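Local coordinates for histidine acid phosphatase (Bifidobacterium longum subsp. infantis, PDB 6RXD), which probably removes phosphate groups from inositol hexakisphosphate (phytate), and perhaps from 2,3-bisphosphoglycerate, as a histidine acid phosphatase of the MINPP1 subfamily, at residues G131-Q136 with G160-N165; I37-M42 with T391-R396; T89-E94 with H326-D331; L58-A63 with K83-I88; R239-L244 with R343-A348. All blocks are in the same frame, centred on the assembly; numbering follows the deposited sequence. Where two conformers were deposited one is given.

The five contacts fall into two groups, a sheet-centred part and a helical part. Contacts 1 and 2 (centres about 11 Å apart) share the central sheet through neighbouring strands 132-137 and 391-398, with strand 34-44 beyond the latter. In this family the catalytic motifs follow the C-terminal ends of the two strands of contact 2, so the active site probably lies beyond that end of the sheet. Contacts 3 and 4 (centres about 10 Å apart) both use helix 75-95; the nearest atoms of contacts 3 and 5 are about 7 Å apart. Contact 3 holds two ligands of one zinc ion, contact 5 one ligand of another; contact 3 is centred about 37 Å from contact 2.

Contact 1: residues G131-Q136 with G160-N165; sequences GTIAYQ and GRLIGN
Asn-165 grips the start of strand 132-137 with both its side chain and its backbone. Its ND2 donates to Gly-131 O at 2.7 Å, a nearly straight bond (162° at the hydrogen) lying close to the plane of the amide. Its own carbonyl O takes the N-H of Ile-133, also at 2.7 Å, and lies against the CA of Thr-132. CG stands anti to its own carbonyl carbon (chi1 -67°), on the side of Gly-131, and the amide beyond it turns ND2 to that carbonyl. A leucine here would have no amide to offer and would probably leave the Gly-131 carbonyl without this donor. The strand belongs to the central sheet and, through helix 141-157, is joined to the parallel strand 181-183 in a beta-alpha-beta crossover; residues 160-165 lie in the loop that follows that helix. Deeper in, the CD1 of Ile-133 rests on Leu-162 CB at 4.0 Å, the two side chains crossing at about a right angle, with Phe-123 and Phe-154 also touching Ile-133. The other side is looser: a type I turn runs from Gly-160 to Ile-163, and Arg-161, Ile-163 and Gly-164 lie at the solvent, Ile-163 pointing away from the strand.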
# COMPACT_ATOMS: atom_id res chain seq x y z
N GLY A 131 -5.92 -16.98 25.35
CA GLY A 131 -4.96 -16.24 24.54
C GLY A 131 -5.64 -15.02 23.95
O GLY A 131 -6.82 -15.09 23.61
N THR A 132 -4.92 -13.90 23.85
CA THR A 132 -5.55 -12.67 23.37
C THR A 132 -5.00 -12.18 22.03
O THR A 132 -3.87 -12.49 21.64
CB THR A 132 -5.48 -11.53 24.41
OG1 THR A 132 -4.11 -11.20 24.66
CG2 THR A 132 -6.14 -11.97 25.72
N ILE A 133 -5.83 -11.41 21.34
CA ILE A 133 -5.48 -10.87 20.02
C ILE A 133 -5.35 -9.35 20.11
O ILE A 133 -6.24 -8.69 20.66
CB ILE A 133 -6.57 -11.22 19.00
CG1 ILE A 133 -6.68 -12.74 18.82
CG2 ILE A 133 -6.32 -10.53 17.66
CD1 ILE A 133 -7.84 -13.17 17.93
N ALA A 134 -4.26 -8.80 19.60
CA ALA A 134 -4.09 -7.34 19.60
C ALA A 134 -4.28 -6.79 18.20
O ALA A 134 -3.59 -7.21 17.28
CB ALA A 134 -2.72 -6.95 20.14
N TYR A 135 -5.22 -5.86 18.04
CA TYR A 135 -5.42 -5.16 16.78
C TYR A 135 -4.79 -3.78 16.88
O TYR A 135 -4.98 -3.09 17.88
CB TYR A 135 -6.91 -5.01 16.48
CG TYR A 135 -7.59 -6.28 15.99
CD1 TYR A 135 -7.44 -6.69 14.68
CD2 TYR A 135 -8.38 -7.04 16.84
CE1 TYR A 135 -8.05 -7.84 14.22
CE2 TYR A 135 -9.00 -8.20 16.38
CZ TYR A 135 -8.83 -8.58 15.07
OH TYR A 135 -9.43 -9.72 14.59
N GLN A 136 -4.03 -3.38 15.86
CA GLN A 136 -3.39 -2.08 15.88
C GLN A 136 -3.55 -1.37 14.56
O GLN A 136 -3.60 -2.02 13.52
CB GLN A 136 -1.90 -2.21 16.18
CG GLN A 136 -1.59 -2.84 17.53
CD GLN A 136 -0.10 -2.92 17.81
OE1 GLN A 136 0.73 -2.54 16.98
NE2 GLN A 136 0.24 -3.44 18.98
N GLY A 160 -17.26 -16.33 15.76
CA GLY A 160 -17.34 -15.45 16.92
C GLY A 160 -16.63 -15.93 18.17
O GLY A 160 -16.70 -15.28 19.22
N ARG A 161 -15.92 -17.05 18.07
CA ARG A 161 -15.33 -17.69 19.25
C ARG A 161 -14.10 -16.96 19.81
O ARG A 161 -13.60 -17.33 20.88
CB ARG A 161 -15.01 -19.17 18.97
CG ARG A 161 -16.28 -20.03 18.82
CD ARG A 161 -15.97 -21.48 18.42
NE ARG A 161 -15.51 -21.58 17.03
CZ ARG A 161 -14.25 -21.77 16.67
NH1 ARG A 161 -13.31 -21.91 17.60
NH2 ARG A 161 -13.93 -21.84 15.39
N LEU A 162 -13.62 -15.95 19.09
CA LEU A 162 -12.47 -15.15 19.56
C LEU A 162 -12.85 -13.71 19.91
O LEU A 162 -11.98 -12.92 20.28
CB LEU A 162 -11.31 -15.16 18.55
CG LEU A 162 -10.39 -16.39 18.51
CD1 LEU A 162 -9.79 -16.66 19.88
CD2 LEU A 162 -11.13 -17.61 17.99
N ILE A 163 -14.13 -13.38 19.82
CA ILE A 163 -14.60 -12.04 20.14
C ILE A 163 -14.26 -11.63 21.59
O ILE A 163 -13.88 -10.48 21.85
CB ILE A 163 -16.11 -11.91 19.88
CG1 ILE A 163 -16.38 -11.87 18.37
CG2 ILE A 163 -16.70 -10.68 20.57
CD1 ILE A 163 -17.85 -12.00 18.01
N GLY A 164 -14.35 -12.57 22.52
CA GLY A 164 -14.02 -12.28 23.91
C GLY A 164 -12.53 -12.32 24.18
O GLY A 164 -12.10 -12.10 25.31
N ASN A 165 -11.73 -12.60 23.15
CA ASN A 165 -10.28 -12.71 23.29
C ASN A 165 -9.50 -11.53 22.72
O ASN A 165 -8.33 -11.66 22.41
CB ASN A 165 -9.77 -13.98 22.59
CG ASN A 165 -10.24 -15.26 23.25
OD1 ASN A 165 -11.41 -15.63 23.13
ND2 ASN A 165 -9.34 -15.94 23.94

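Contact 2: residues I37-M42 with T391-R396; sequences IYTESM and TVATFR
At the heart of the phosphatase sheet, Glu-40 and Arg-396 sit on paired parallel strands whose C-terminal ends lead, in this family, into the catalytic sequence motifs. Arg-396 turns two nitrogens onto one oxygen: NH1 and NH2 each lie 3.0 Å from Glu-40 OE1, which stays close to the guanidinium plane. NH1 also reaches Ser-41 O at 3.2 Å, and the backbone N of Arg-396 meets the same oxygen from the opposite face. Thr-394 CG2 lies over the centre of the guanidinium, and Asp-377 provides a second charge partner. A leucine in place of Arg-396 would probably leave the buried carboxylate of Glu-40 without its counter-charge. The strands run 8° apart in a regular parallel pairing, with bonds such as Thr-39 N to Val-392 O (3.0 Å). Toward the start of strand 34-44, Ile-37 and Tyr-38 form a classic bulge against Val-450. Tyr-38 CG, anti to the backbone N (chi1 -176°), leans forward along the strand, and the ring beyond it brings the hydroxyl to Thr-394 OG1, with which it shares a hydrogen bond (2.7 Å). On the face with Thr-39 and Ala-393, Ser-41 OG meets the edge of the Phe-395 ring at CD1, 3.3 Å away.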
# COMPACT_ATOMS: atom_id res chain seq x y z
N ILE A 37 2.55 -21.13 18.24
CA ILE A 37 2.46 -20.30 19.46
C ILE A 37 2.12 -18.82 19.20
O ILE A 37 1.71 -18.12 20.12
CB ILE A 37 3.74 -20.36 20.31
CG1 ILE A 37 4.95 -19.89 19.49
CG2 ILE A 37 3.97 -21.77 20.85
CD1 ILE A 37 6.15 -19.52 20.37
N TYR A 38 2.30 -18.34 17.98
CA TYR A 38 2.10 -16.92 17.72
C TYR A 38 1.92 -16.66 16.24
O TYR A 38 2.45 -17.41 15.41
CB TYR A 38 3.30 -16.12 18.27
CG TYR A 38 3.17 -14.62 18.14
CD1 TYR A 38 2.30 -13.90 18.96
CD2 TYR A 38 3.94 -13.91 17.22
CE1 TYR A 38 2.17 -12.52 18.84
CE2 TYR A 38 3.83 -12.53 17.10
CZ TYR A 38 2.95 -11.85 17.90
OH TYR A 38 2.85 -10.47 17.76
N THR A 39 1.17 -15.62 15.89
CA THR A 39 1.19 -15.14 14.51
C THR A 39 1.09 -13.62 14.50
O THR A 39 0.61 -13.03 15.46
CB THR A 39 0.07 -15.77 13.67
OG1 THR A 39 0.26 -15.43 12.29
CG2 THR A 39 -1.31 -15.30 14.14
N GLU A 40 1.54 -12.98 13.42
CA GLU A 40 1.43 -11.52 13.38
C GLU A 40 1.46 -11.01 11.96
O GLU A 40 1.84 -11.73 11.04
CB GLU A 40 2.55 -10.86 14.18
CG GLU A 40 3.93 -11.18 13.66
CD GLU A 40 5.00 -10.44 14.40
OE1 GLU A 40 4.76 -9.29 14.84
OE2 GLU A 40 6.10 -11.01 14.57
N SER A 41 1.04 -9.77 11.79
CA SER A 41 0.89 -9.22 10.45
C SER A 41 1.08 -7.72 10.42
O SER A 41 0.95 -7.04 11.45
CB SER A 41 -0.51 -9.53 9.93
OG SER A 41 -1.46 -8.74 10.61
N MET A 42 1.39 -7.19 9.25
CA MET A 42 1.15 -5.78 8.99
C MET A 42 0.60 -5.71 7.58
O MET A 42 1.17 -6.30 6.65
CB MET A 42 2.43 -4.94 9.13
CG MET A 42 2.20 -3.43 8.97
SD MET A 42 2.13 -2.85 7.24
CE MET A 42 3.84 -3.10 6.73
N THR A 391 -0.56 -12.71 24.56
CA THR A 391 -0.97 -12.20 23.25
C THR A 391 -0.50 -13.16 22.15
O THR A 391 0.69 -13.27 21.89
CB THR A 391 -0.43 -10.78 23.00
OG1 THR A 391 -0.92 -9.92 24.04
CG2 THR A 391 -0.89 -10.25 21.64
N VAL A 392 -1.45 -13.86 21.53
CA VAL A 392 -1.12 -14.89 20.56
C VAL A 392 -1.06 -14.34 19.13
O VAL A 392 -0.60 -15.03 18.22
CB VAL A 392 -2.11 -16.07 20.60
CG1 VAL A 392 -2.02 -16.79 21.93
CG2 VAL A 392 -3.54 -15.60 20.33
N ALA A 393 -1.52 -13.12 18.94
CA ALA A 393 -1.47 -12.50 17.61
C ALA A 393 -1.49 -10.99 17.68
O ALA A 393 -2.15 -10.40 18.54
CB ALA A 393 -2.65 -13.00 16.74
N THR A 394 -0.75 -10.35 16.77
CA THR A 394 -0.80 -8.91 16.64
C THR A 394 -1.08 -8.63 15.18
O THR A 394 -0.27 -8.98 14.32
CB THR A 394 0.53 -8.26 17.07
OG1 THR A 394 0.86 -8.69 18.40
CG2 THR A 394 0.41 -6.75 17.05
N PHE A 395 -2.25 -8.04 14.90
CA PHE A 395 -2.65 -7.70 13.54
C PHE A 395 -2.61 -6.19 13.36
O PHE A 395 -3.34 -5.46 14.04
CB PHE A 395 -4.07 -8.22 13.25
CG PHE A 395 -4.21 -9.72 13.33
CD1 PHE A 395 -3.35 -10.56 12.64
CD2 PHE A 395 -5.23 -10.29 14.09
CE1 PHE A 395 -3.50 -11.95 12.71
CE2 PHE A 395 -5.38 -11.67 14.17
CZ PHE A 395 -4.52 -12.50 13.47
N ARG A 396 -1.74 -5.71 12.46
CA ARG A 396 -1.48 -4.28 12.31
C ARG A 396 -1.92 -3.79 10.94
O ARG A 396 -1.79 -4.52 9.95
CB ARG A 396 0.03 -4.00 12.43
CG ARG A 396 0.71 -4.49 13.70
CD ARG A 396 2.21 -4.42 13.49
NE ARG A 396 2.99 -4.92 14.63
CZ ARG A 396 3.36 -6.18 14.79
NH1 ARG A 396 3.01 -7.10 13.90
NH2 ARG A 396 4.09 -6.53 15.85
O HOH W 1 -2.74 -6.98 9.29

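Contact 3: residues T89-E94 with H326-D331; sequences TAANVE and HTFAFD. With ZN (zinc ion), chain D.
Glu-94 and His-326 approach the same zinc ion at right angles: the carboxylate and imidazole planes stand 89° apart. Both carboxylate oxygens bind the metal, OE2 at 2.3 Å and OE1 at 2.5 Å, so the glutamate chelates it, while His-326 contributes NE2 at 2.1 Å. A water also binds the ion, 2.4 Å away, and lies in the plane of the imidazole at its edge. Glu-94 OE2 and His-326 NE2 come within 3.2 Å of each other because both are bound to the ion, not through a hydrogen bond. The glutamate CG is anti to the backbone N (chi1 178°), and the extended chain takes the carboxylate out to the ion held by the loop histidine. His-326 CG takes the crowded position between its backbone N and carbonyl carbon, and the ring beyond it lies across the helix surface: the CA of Ala-91 sits over one face, 4.2 Å from the ring centroid, in a CH-pi contact, and Ala-90 CB meets His-326 CB. Ala-91 CB is shared, since it also touches Phe-328 CE2 at 3.9 Å. The zinc thus ties the last turn of helix 75-95 to the loop between helices 301-317 and 339-357, and Phe-328 continues the packing inward, against Asn-84 of helix 75-95 and Ala-315 of helix 301-317.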
# COMPACT_ATOMS: atom_id res chain seq x y z
N THR A 89 -17.06 10.05 -10.99
CA THR A 89 -17.38 11.10 -10.03
C THR A 89 -18.60 10.70 -9.20
O THR A 89 -18.60 10.81 -7.98
CB THR A 89 -17.61 12.42 -10.76
OG1 THR A 89 -16.37 12.83 -11.33
CG2 THR A 89 -18.12 13.52 -9.80
N ALA A 90 -19.64 10.20 -9.87
CA ALA A 90 -20.84 9.78 -9.17
C ALA A 90 -20.57 8.65 -8.18
O ALA A 90 -21.15 8.60 -7.11
CB ALA A 90 -21.94 9.38 -10.16
N ALA A 91 -19.68 7.73 -8.55
CA ALA A 91 -19.32 6.63 -7.66
C ALA A 91 -18.64 7.16 -6.40
O ALA A 91 -18.89 6.70 -5.28
CB ALA A 91 -18.43 5.64 -8.38
N ASN A 92 -17.76 8.14 -6.59
CA ASN A 92 -17.08 8.76 -5.46
C ASN A 92 -17.97 9.62 -4.58
O ASN A 92 -17.81 9.65 -3.35
CB ASN A 92 -15.88 9.57 -5.96
CG ASN A 92 -14.68 8.70 -6.22
OD1 ASN A 92 -13.99 8.29 -5.28
ND2 ASN A 92 -14.44 8.39 -7.49
N VAL A 93 -18.91 10.32 -5.20
CA VAL A 93 -19.84 11.14 -4.43
C VAL A 93 -20.67 10.26 -3.51
O VAL A 93 -20.85 10.56 -2.33
CB VAL A 93 -20.73 11.98 -5.36
CG1 VAL A 93 -21.94 12.53 -4.62
CG2 VAL A 93 -19.92 13.12 -5.96
N GLU A 94 -21.11 9.12 -4.04
CA GLU A 94 -21.90 8.20 -3.24
C GLU A 94 -21.11 7.55 -2.11
O GLU A 94 -21.60 7.42 -0.99
CB GLU A 94 -22.50 7.12 -4.13
CG GLU A 94 -23.28 6.11 -3.36
CD GLU A 94 -23.72 4.98 -4.22
OE1 GLU A 94 -24.93 4.64 -4.19
OE2 GLU A 94 -22.86 4.41 -4.93
N HIS A 326 -23.88 4.17 -12.51
CA HIS A 326 -22.61 4.90 -12.53
C HIS A 326 -21.47 3.99 -12.97
O HIS A 326 -20.54 3.70 -12.21
CB HIS A 326 -22.34 5.65 -11.20
CG HIS A 326 -22.44 4.80 -9.96
ND1 HIS A 326 -21.46 3.90 -9.62
CD2 HIS A 326 -23.36 4.75 -8.97
CE1 HIS A 326 -21.78 3.30 -8.48
NE2 HIS A 326 -22.93 3.79 -8.07
N THR A 327 -21.55 3.54 -14.22
CA THR A 327 -20.47 2.76 -14.81
C THR A 327 -19.41 3.66 -15.43
O THR A 327 -19.66 4.83 -15.74
CB THR A 327 -20.98 1.76 -15.85
OG1 THR A 327 -21.55 2.47 -16.96
CG2 THR A 327 -22.03 0.84 -15.25
N PHE A 328 -18.22 3.11 -15.58
CA PHE A 328 -17.13 3.82 -16.24
C PHE A 328 -16.23 2.77 -16.88
O PHE A 328 -16.17 1.63 -16.42
CB PHE A 328 -16.36 4.74 -15.27
CG PHE A 328 -16.23 4.17 -13.86
CD1 PHE A 328 -15.11 3.45 -13.49
CD2 PHE A 328 -17.25 4.37 -12.93
CE1 PHE A 328 -15.00 2.91 -12.20
CE2 PHE A 328 -17.15 3.86 -11.64
CZ PHE A 328 -16.03 3.12 -11.27
N ALA A 329 -15.54 3.15 -17.96
CA ALA A 329 -14.74 2.20 -18.72
C ALA A 329 -13.44 2.84 -19.19
O ALA A 329 -13.19 2.96 -20.39
CB ALA A 329 -15.55 1.68 -19.91
N PHE A 330 -12.61 3.24 -18.23
CA PHE A 330 -11.34 3.89 -18.56
C PHE A 330 -10.34 2.92 -19.18
O PHE A 330 -9.41 3.34 -19.89
CB PHE A 330 -10.76 4.58 -17.33
CG PHE A 330 -11.53 5.80 -16.90
CD1 PHE A 330 -11.37 7.00 -17.57
CD2 PHE A 330 -12.41 5.74 -15.83
CE1 PHE A 330 -12.09 8.13 -17.20
CE2 PHE A 330 -13.13 6.87 -15.45
CZ PHE A 330 -12.97 8.06 -16.13
N ASP A 331 -10.54 1.63 -18.94
CA ASP A 331 -9.65 0.64 -19.53
C ASP A 331 -9.66 0.67 -21.06
O ASP A 331 -8.69 0.27 -21.69
CB ASP A 331 -9.92 -0.77 -19.00
CG ASP A 331 -11.34 -1.21 -19.19
OD1 ASP A 331 -12.24 -0.34 -19.17
OD2 ASP A 331 -11.56 -2.43 -19.35
ZN ZN D . -24.38 4.10 -6.59
O HOH W 2 -26.11 5.56 -7.46

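Contact 4: residues L58-A63 with K83-I88; sequences LLMRMA and KNLSGI
Leu-85 is the bump of this contact, pressed into a hollow between Leu-59, Met-60 and Ala-63. The setting is an antiparallel pair of successive helices, 55-69 and 75-95, whose short segments cross at -149° with axes 10.0 Å apart. The branches of Leu-85 divide the work. CD1 reaches down to the backbone, 3.5 Å from Met-60 N and 3.6 Å from Leu-59 C, while CD2 packs on Leu-59 CB at 3.8 Å. Met-60 forms one wall of the hollow: its CG is anti to the backbone N (chi1 -169°), and with bends further out the chain slides past Leu-85, the two running in opposite directions, with CE on Leu-85 CB (3.7 Å). That methyl also approaches Ser-86, whose hydroxyl bonds to Val-82 O in its own helix. Leu-311 of helix 301-317 touches both Leu-59 and Leu-85. The hollow's last wall is Ala-63, whose CB stands 4.3 Å from Leu-85 CD1.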
# COMPACT_ATOMS: atom_id res chain seq x y z
N LEU A 58 -10.74 18.03 -13.07
CA LEU A 58 -9.95 18.73 -14.07
C LEU A 58 -10.22 18.20 -15.47
O LEU A 58 -10.28 18.97 -16.44
CB LEU A 58 -8.46 18.64 -13.74
CG LEU A 58 -7.98 19.52 -12.58
CD1 LEU A 58 -6.59 19.12 -12.14
CD2 LEU A 58 -8.00 20.98 -13.02
N LEU A 59 -10.37 16.88 -15.59
CA LEU A 59 -10.63 16.31 -16.90
C LEU A 59 -12.02 16.66 -17.41
O LEU A 59 -12.22 16.81 -18.61
CB LEU A 59 -10.37 14.80 -16.91
CG LEU A 59 -8.89 14.40 -16.88
CD1 LEU A 59 -8.79 12.90 -16.72
CD2 LEU A 59 -8.16 14.84 -18.16
N MET A 60 -12.99 16.81 -16.51
CA MET A 60 -14.30 17.34 -16.93
C MET A 60 -14.23 18.80 -17.36
O MET A 60 -14.91 19.19 -18.30
CB MET A 60 -15.37 17.16 -15.85
CG MET A 60 -16.80 17.44 -16.35
SD MET A 60 -17.33 16.21 -17.57
CE MET A 60 -18.14 15.00 -16.54
N ARG A 61 -13.43 19.62 -16.69
CA ARG A 61 -13.26 21.00 -17.15
C ARG A 61 -12.64 21.01 -18.55
O ARG A 61 -13.05 21.80 -19.41
CB ARG A 61 -12.38 21.81 -16.18
CG ARG A 61 -12.88 21.82 -14.72
CD ARG A 61 -14.21 22.59 -14.55
NE ARG A 61 -15.38 21.76 -14.85
CZ ARG A 61 -15.90 20.85 -14.03
NH1 ARG A 61 -15.35 20.63 -12.83
NH2 ARG A 61 -16.97 20.16 -14.39
N MET A 62 -11.69 20.12 -18.79
CA MET A 62 -11.07 20.01 -20.11
C MET A 62 -12.10 19.56 -21.14
O MET A 62 -12.15 20.08 -22.27
CB MET A 62 -9.90 19.01 -20.04
CG MET A 62 -9.15 18.82 -21.35
SD MET A 62 -7.75 17.70 -21.07
CE MET A 62 -6.96 17.77 -22.68
N ALA A 63 -12.96 18.63 -20.73
CA ALA A 63 -13.98 18.10 -21.62
C ALA A 63 -14.97 19.17 -22.02
O ALA A 63 -15.42 19.22 -23.17
CB ALA A 63 -14.71 16.93 -20.94
N LYS A 83 -19.22 10.50 -20.21
CA LYS A 83 -19.90 9.45 -19.44
C LYS A 83 -18.96 8.78 -18.44
O LYS A 83 -19.34 8.49 -17.30
CB LYS A 83 -20.47 8.37 -20.38
CG LYS A 83 -21.18 7.23 -19.64
CD LYS A 83 -21.71 6.15 -20.60
CE LYS A 83 -22.34 5.01 -19.81
NZ LYS A 83 -22.80 3.90 -20.68
N ASN A 84 -17.72 8.53 -18.87
CA ASN A 84 -16.74 7.89 -17.99
C ASN A 84 -16.44 8.78 -16.79
O ASN A 84 -16.42 8.32 -15.64
CB ASN A 84 -15.45 7.56 -18.75
CG ASN A 84 -15.60 6.36 -19.66
OD1 ASN A 84 -16.34 5.44 -19.34
ND2 ASN A 84 -14.91 6.37 -20.80
N LEU A 85 -16.22 10.06 -17.07
CA LEU A 85 -15.91 11.01 -16.00
C LEU A 85 -17.08 11.17 -15.04
O LEU A 85 -16.90 11.09 -13.83
CB LEU A 85 -15.51 12.38 -16.57
CG LEU A 85 -14.24 12.45 -17.42
CD1 LEU A 85 -14.11 13.84 -18.02
CD2 LEU A 85 -13.04 12.15 -16.57
N SER A 86 -18.29 11.38 -15.57
CA SER A 86 -19.49 11.51 -14.74
C SER A 86 -19.69 10.29 -13.86
O SER A 86 -20.08 10.38 -12.70
CB SER A 86 -20.73 11.73 -15.61
OG SER A 86 -20.65 12.97 -16.27
N GLY A 87 -19.43 9.11 -14.44
CA GLY A 87 -19.60 7.86 -13.74
C GLY A 87 -18.66 7.69 -12.55
O GLY A 87 -19.10 7.30 -11.47
N ILE A 88 -17.37 7.96 -12.74
CA ILE A 88 -16.44 7.79 -11.63
C ILE A 88 -16.66 8.86 -10.56
O ILE A 88 -16.50 8.61 -9.35
CB ILE A 88 -14.95 7.70 -12.08
CG1 ILE A 88 -14.09 7.14 -10.95
CG2 ILE A 88 -14.43 9.05 -12.54
CD1 ILE A 88 -12.79 6.50 -11.41

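Contact 5: residues R239-L244 with R343-A348; sequences RASHDL and RMFAWA. With ZN (zinc ion), chain C.
Ala-240 opens the contact where helix 235-245 meets helix 339-357, an obliquely crossed helix pair whose segments 239-244 and 343-348 cross at -133° with axes 10.4 Å apart. Its CB touches Met-344 CB at 4.2 Å and Phe-345 CE1 at 3.9 Å, and its carbonyl O lies at the edge of the Phe-345 ring, 3.7 Å from CZ. The small residue lets the phenyl tip come up to the backbone of the facing helix. Phe-345 has CG anti to its own carbonyl carbon (chi1 -55°), and beyond it the ring extends to the facing helix; Met-306 of helix 301-317 also touches its side chain. Ser-241 follows, with OG near Phe-345 CE1; that hydroxyl bonds to Val-237 O one turn back, so the ring meets an oxygen already engaged. His-242 points away from helix 339-357, to the outer side, where its NE2 binds a zinc ion at 2.2 Å together with Glu-251, and its ND1 is hydrogen-bonded to Glu-301. Asp-243 stands beside Asp-341, and in another crystal of this protein both belong to a zinc site that is not filled in this chain. Leu-244 closes the walk one turn on from Ala-240, its CD2 lying 3.7 Å from Phe-345 CE2.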
# COMPACT_ATOMS: atom_id res chain seq x y z
N ARG A 239 5.85 11.65 -25.11
CA ARG A 239 5.31 11.06 -26.34
C ARG A 239 4.10 10.20 -26.02
O ARG A 239 3.08 10.27 -26.71
CB ARG A 239 6.38 10.25 -27.07
CG ARG A 239 7.47 11.10 -27.70
CD ARG A 239 8.66 10.25 -28.11
NE ARG A 239 8.35 9.33 -29.19
CZ ARG A 239 9.13 8.32 -29.56
NH1 ARG A 239 8.76 7.53 -30.56
NH2 ARG A 239 10.26 8.09 -28.91
N ALA A 240 4.19 9.40 -24.96
CA ALA A 240 3.08 8.54 -24.54
C ALA A 240 1.88 9.37 -24.13
O ALA A 240 0.74 8.96 -24.34
CB ALA A 240 3.51 7.66 -23.39
N SER A 241 2.14 10.53 -23.54
CA SER A 241 1.06 11.41 -23.12
C SER A 241 0.27 11.88 -24.33
O SER A 241 -0.96 11.88 -24.32
CB SER A 241 1.62 12.62 -22.37
OG SER A 241 2.22 12.23 -21.14
N HIS A 242 0.98 12.31 -25.37
CA HIS A 242 0.32 12.74 -26.58
C HIS A 242 -0.45 11.59 -27.23
O HIS A 242 -1.59 11.75 -27.66
CB HIS A 242 1.32 13.30 -27.58
CG HIS A 242 0.69 13.71 -28.85
ND1 HIS A 242 -0.01 14.90 -28.97
CD2 HIS A 242 0.57 13.09 -30.05
CE1 HIS A 242 -0.50 15.00 -30.19
NE2 HIS A 242 -0.16 13.91 -30.86
N ASP A 243 0.20 10.42 -27.29
CA ASP A 243 -0.40 9.22 -27.87
C ASP A 243 -1.75 8.91 -27.21
O ASP A 243 -2.77 8.68 -27.88
CB ASP A 243 0.57 8.05 -27.68
CG ASP A 243 0.23 6.86 -28.54
OD1 ASP A 243 0.45 6.93 -29.77
OD2 ASP A 243 -0.22 5.84 -27.99
N LEU A 244 -1.74 8.89 -25.89
CA LEU A 244 -2.92 8.55 -25.12
C LEU A 244 -4.06 9.51 -25.43
O LEU A 244 -5.18 9.10 -25.71
CB LEU A 244 -2.61 8.61 -23.63
CG LEU A 244 -3.76 8.17 -22.74
CD1 LEU A 244 -3.93 6.65 -22.85
CD2 LEU A 244 -3.53 8.62 -21.30
N ARG A 343 2.20 1.52 -19.19
CA ARG A 343 3.45 1.05 -18.61
C ARG A 343 4.41 2.22 -18.37
O ARG A 343 5.10 2.26 -17.36
CB ARG A 343 4.08 -0.01 -19.53
CG ARG A 343 5.42 -0.56 -19.09
CD ARG A 343 5.98 -1.49 -20.16
NE ARG A 343 7.30 -2.01 -19.81
CZ ARG A 343 8.44 -1.38 -20.09
NH1 ARG A 343 9.59 -1.91 -19.72
NH2 ARG A 343 8.41 -0.22 -20.74
N MET A 344 4.45 3.16 -19.31
CA MET A 344 5.27 4.36 -19.14
C MET A 344 4.79 5.19 -17.95
O MET A 344 5.60 5.70 -17.17
CB MET A 344 5.26 5.24 -20.40
CG MET A 344 5.92 4.62 -21.61
SD MET A 344 7.65 4.23 -21.32
CE MET A 344 8.28 5.84 -20.85
N PHE A 345 3.48 5.37 -17.82
CA PHE A 345 2.92 6.16 -16.72
C PHE A 345 3.14 5.46 -15.38
O PHE A 345 3.41 6.11 -14.37
CB PHE A 345 1.43 6.41 -16.95
CG PHE A 345 1.13 7.06 -18.28
CD1 PHE A 345 1.98 8.02 -18.80
CD2 PHE A 345 0.03 6.67 -19.03
CE1 PHE A 345 1.72 8.62 -20.03
CE2 PHE A 345 -0.24 7.25 -20.27
CZ PHE A 345 0.62 8.23 -20.76
N ALA A 346 3.01 4.14 -15.39
CA ALA A 346 3.31 3.34 -14.20
C ALA A 346 4.75 3.52 -13.77
O ALA A 346 5.04 3.58 -12.58
CB ALA A 346 3.01 1.86 -14.44
N TRP A 347 5.67 3.57 -14.73
CA TRP A 347 7.07 3.79 -14.37
C TRP A 347 7.24 5.15 -13.75
O TRP A 347 7.94 5.29 -12.75
CB TRP A 347 7.98 3.65 -15.58
CG TRP A 347 9.35 4.18 -15.34
CD1 TRP A 347 10.32 3.63 -14.53
CD2 TRP A 347 9.93 5.34 -15.93
NE1 TRP A 347 11.46 4.41 -14.57
CE2 TRP A 347 11.24 5.46 -15.43
CE3 TRP A 347 9.46 6.31 -16.82
CZ2 TRP A 347 12.10 6.50 -15.80
CZ3 TRP A 347 10.32 7.35 -17.19
CH2 TRP A 347 11.62 7.43 -16.68
N ALA A 348 6.62 6.17 -14.35
CA ALA A 348 6.71 7.52 -13.80
C ALA A 348 6.23 7.56 -12.34
O ALA A 348 6.87 8.18 -11.49
CB ALA A 348 5.92 8.50 -14.66
ZN ZN C . -0.78 12.93 -32.71